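Local coordinates for protein putative glycoside hydrolase (Parabacteroides distasonis ATCC 8503, PDB 3GYC) that is a putative glycoside hydrolase with a cellulase-like TIM-barrel domain and probably cleaves glycosidic bonds in carbohydrates, its natural substrate being unknown, at residues A18-D23 against D44-R49. Sequence-based numbering, arbitrary orientation.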
loop_
_atom_site.group_PDB
_atom_site.type_symbol
_atom_site.label_atom_id
_atom_site.label_comp_id
_atom_site.label_asym_id
_atom_site.label_seq_id
_atom_site.Cartn_x
_atom_site.Cartn_y
_atom_site.Cartn_z
ATOM N N ALA A 18 4.425 -12.069 3.825
ATOM C CA ALA A 18 4.885 -10.902 4.569
ATOM C C ALA A 18 5.289 -9.892 3.493
ATOM O O ALA A 18 6.242 -10.094 2.711
ATOM C CB ALA A 18 6.051 -11.228 5.512
ATOM N N ILE A 19 4.534 -8.813 3.462
ATOM C CA ILE A 19 4.613 -7.779 2.404
ATOM C C ILE A 19 5.160 -6.448 2.896
ATOM O O ILE A 19 5.062 -6.123 4.072
ATOM C CB ILE A 19 3.192 -7.625 1.701
ATOM C CG1 ILE A 19 3.248 -6.809 0.414
ATOM C CG2 ILE A 19 2.106 -7.018 2.640
ATOM C CD1 ILE A 19 1.930 -6.966 -0.469
ATOM N N THR A 20 5.809 -5.711 1.997
ATOM C CA THR A 20 6.223 -4.363 2.267
ATOM C C THR A 20 5.865 -3.427 1.064
ATOM O O THR A 20 5.946 -3.846 -0.064
ATOM C CB THR A 20 7.715 -4.250 2.534
ATOM O OG1 THR A 20 7.977 -2.895 2.827
ATOM C CG2 THR A 20 8.581 -4.610 1.301
HETATM N N MSE A 21 5.432 -2.212 1.376
HETATM C CA MSE A 21 5.180 -1.165 0.391
HETATM C C MSE A 21 6.491 -0.465 0.014
HETATM O O MSE A 21 7.141 0.157 0.889
HETATM C CB MSE A 21 4.250 -0.111 0.965
HETATM C CG MSE A 21 4.025 1.032 -0.000
HETATM SE SE MSE A 21 3.293 2.528 0.904
HETATM C CE MSE A 21 4.911 3.120 1.835
ATOM N N TRP A 22 6.931 -0.664 -1.234
ATOM C CA TRP A 22 8.051 0.093 -1.809
ATOM C C TRP A 22 7.565 1.183 -2.776
ATOM O O TRP A 22 8.385 1.880 -3.410
ATOM C CB TRP A 22 9.088 -0.836 -2.414
ATOM C CG TRP A 22 10.034 -1.453 -1.384
ATOM C CD1 TRP A 22 9.925 -1.389 -0.033
ATOM C CD2 TRP A 22 11.165 -2.335 -1.639
ATOM N NE1 TRP A 22 10.966 -2.085 0.582
ATOM C CE2 TRP A 22 11.744 -2.650 -0.387
ATOM C CE3 TRP A 22 11.811 -2.760 -2.789
ATOM C CZ2 TRP A 22 12.860 -3.450 -0.266
ATOM C CZ3 TRP A 22 12.908 -3.536 -2.666
ATOM C CH2 TRP A 22 13.425 -3.886 -1.414
ATOM N N ASP A 23 6.236 1.338 -2.840
ATOM C CA ASP A 23 5.552 2.466 -3.469
ATOM C C ASP A 23 6.206 2.909 -4.801
ATOM O O ASP A 23 6.360 2.104 -5.702
ATOM C CB ASP A 23 5.433 3.611 -2.431
ATOM C CG ASP A 23 6.809 3.975 -1.772
ATOM O OD1 ASP A 23 7.209 3.270 -0.802
ATOM O OD2 ASP A 23 7.506 4.905 -2.260
ATOM N N ASP A 44 17.946 -8.705 -1.474
ATOM C CA ASP A 44 18.601 -9.721 -0.629
ATOM C C ASP A 44 18.329 -9.369 0.840
ATOM O O ASP A 44 18.029 -10.242 1.615
ATOM C CB ASP A 44 20.105 -9.813 -0.902
ATOM C CG ASP A 44 20.437 -10.380 -2.288
ATOM O OD1 ASP A 44 19.555 -10.973 -2.938
ATOM O OD2 ASP A 44 21.626 -10.294 -2.701
ATOM N N GLU A 45 18.419 -8.086 1.186
ATOM C CA GLU A 45 18.157 -7.575 2.546
ATOM C C GLU A 45 16.703 -7.802 2.967
ATOM O O GLU A 45 16.386 -8.150 4.111
ATOM C CB GLU A 45 18.526 -6.096 2.635
ATOM C CG GLU A 45 20.015 -5.814 2.584
ATOM C CD GLU A 45 20.386 -4.305 2.554
ATOM O OE1 GLU A 45 19.535 -3.401 2.735
ATOM O OE2 GLU A 45 21.574 -4.008 2.296
ATOM N N LEU A 46 15.805 -7.551 2.040
ATOM C CA LEU A 46 14.394 -7.793 2.209
ATOM C C LEU A 46 14.148 -9.291 2.518
ATOM O O LEU A 46 13.434 -9.610 3.442
ATOM C CB LEU A 46 13.639 -7.427 0.903
ATOM C CG LEU A 46 12.119 -7.519 0.991
ATOM C CD1 LEU A 46 11.643 -6.517 2.043
ATOM C CD2 LEU A 46 11.408 -7.350 -0.342
ATOM N N SER A 47 14.722 -10.184 1.727
ATOM C CA SER A 47 14.551 -11.647 1.962
ATOM C C SER A 47 15.163 -12.100 3.267
ATOM O O SER A 47 14.605 -12.959 3.937
ATOM C CB SER A 47 15.182 -12.451 0.846
ATOM O OG SER A 47 14.508 -12.193 -0.360
ATOM N N GLU A 48 16.338 -11.562 3.593
ATOM C CA GLU A 48 17.033 -11.863 4.859
ATOM C C GLU A 48 16.113 -11.496 6.045
ATOM O O GLU A 48 16.129 -12.147 7.090
ATOM C CB GLU A 48 18.335 -11.059 4.917
ATOM C CG GLU A 48 19.130 -11.187 6.202
ATOM C CD GLU A 48 20.339 -10.220 6.333
ATOM O OE1 GLU A 48 20.413 -9.150 5.642
ATOM O OE2 GLU A 48 21.210 -10.509 7.207
ATOM N N ARG A 49 15.329 -10.433 5.904
ATOM C CA ARG A 49 14.390 -10.020 6.926
ATOM C C ARG A 49 13.114 -10.893 6.920
ATOM O O ARG A 49 12.323 -10.814 7.847
ATOM C CB ARG A 49 14.063 -8.533 6.781
ATOM C CG ARG A 49 15.273 -7.701 7.082
ATOM C CD ARG A 49 15.208 -6.324 6.528
ATOM N NE ARG A 49 16.276 -5.516 7.065
ATOM C CZ ARG A 49 17.569 -5.640 6.788
ATOM N NH1 ARG A 49 18.035 -6.595 5.980
ATOM N NH2 ARG A 49 18.428 -4.822 7.366
#
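With CG anti to the backbone N (chi1 -175°), L46 extends from helix 39-48 and brings both its methyls to strand 17-23. There T20 holds OG1 anti to its own N (chi1 -178°), which leaves CG2 between the backbone N and the carbonyl carbon, facing L46 CD1. This is the first beta-alpha unit of a TIM barrel: strand 17-23 is followed, after the short helix 25-28, by helix 39-48, which lies against the outer side of the parallel strands. The two methyls meet end to end, T20 CG2 standing 3.7 Å from L46 CD1. The indole of W22, two residues further along the same side of the strand, comes against the leucine from the strand side with its six-membered ring. L46 CD1 meets W22 CZ2 obliquely at 4.0 Å, and the other methyl, CD2, lies 4.1 Å from W22 CH2, leaving the fork of the leucine spread along that end of the indole. No hydrogen bond joins the segments; the contact is apolar and buried, with I54 of the next strand, 53-57, touching both W22 and L46. The polar side-chain atoms of T20 and W22 are satisfied outside the contact, OG1 and NE1 both bonding to C349 O. Beyond L46, the R49 side chain folds back onto E45 O and also makes a cation-pi contact with W357. E45 O accepts both R49 N and R49 NH1, which reach it from opposite faces of the carbonyl plane, NH1 at 2.9 Å from E45 O.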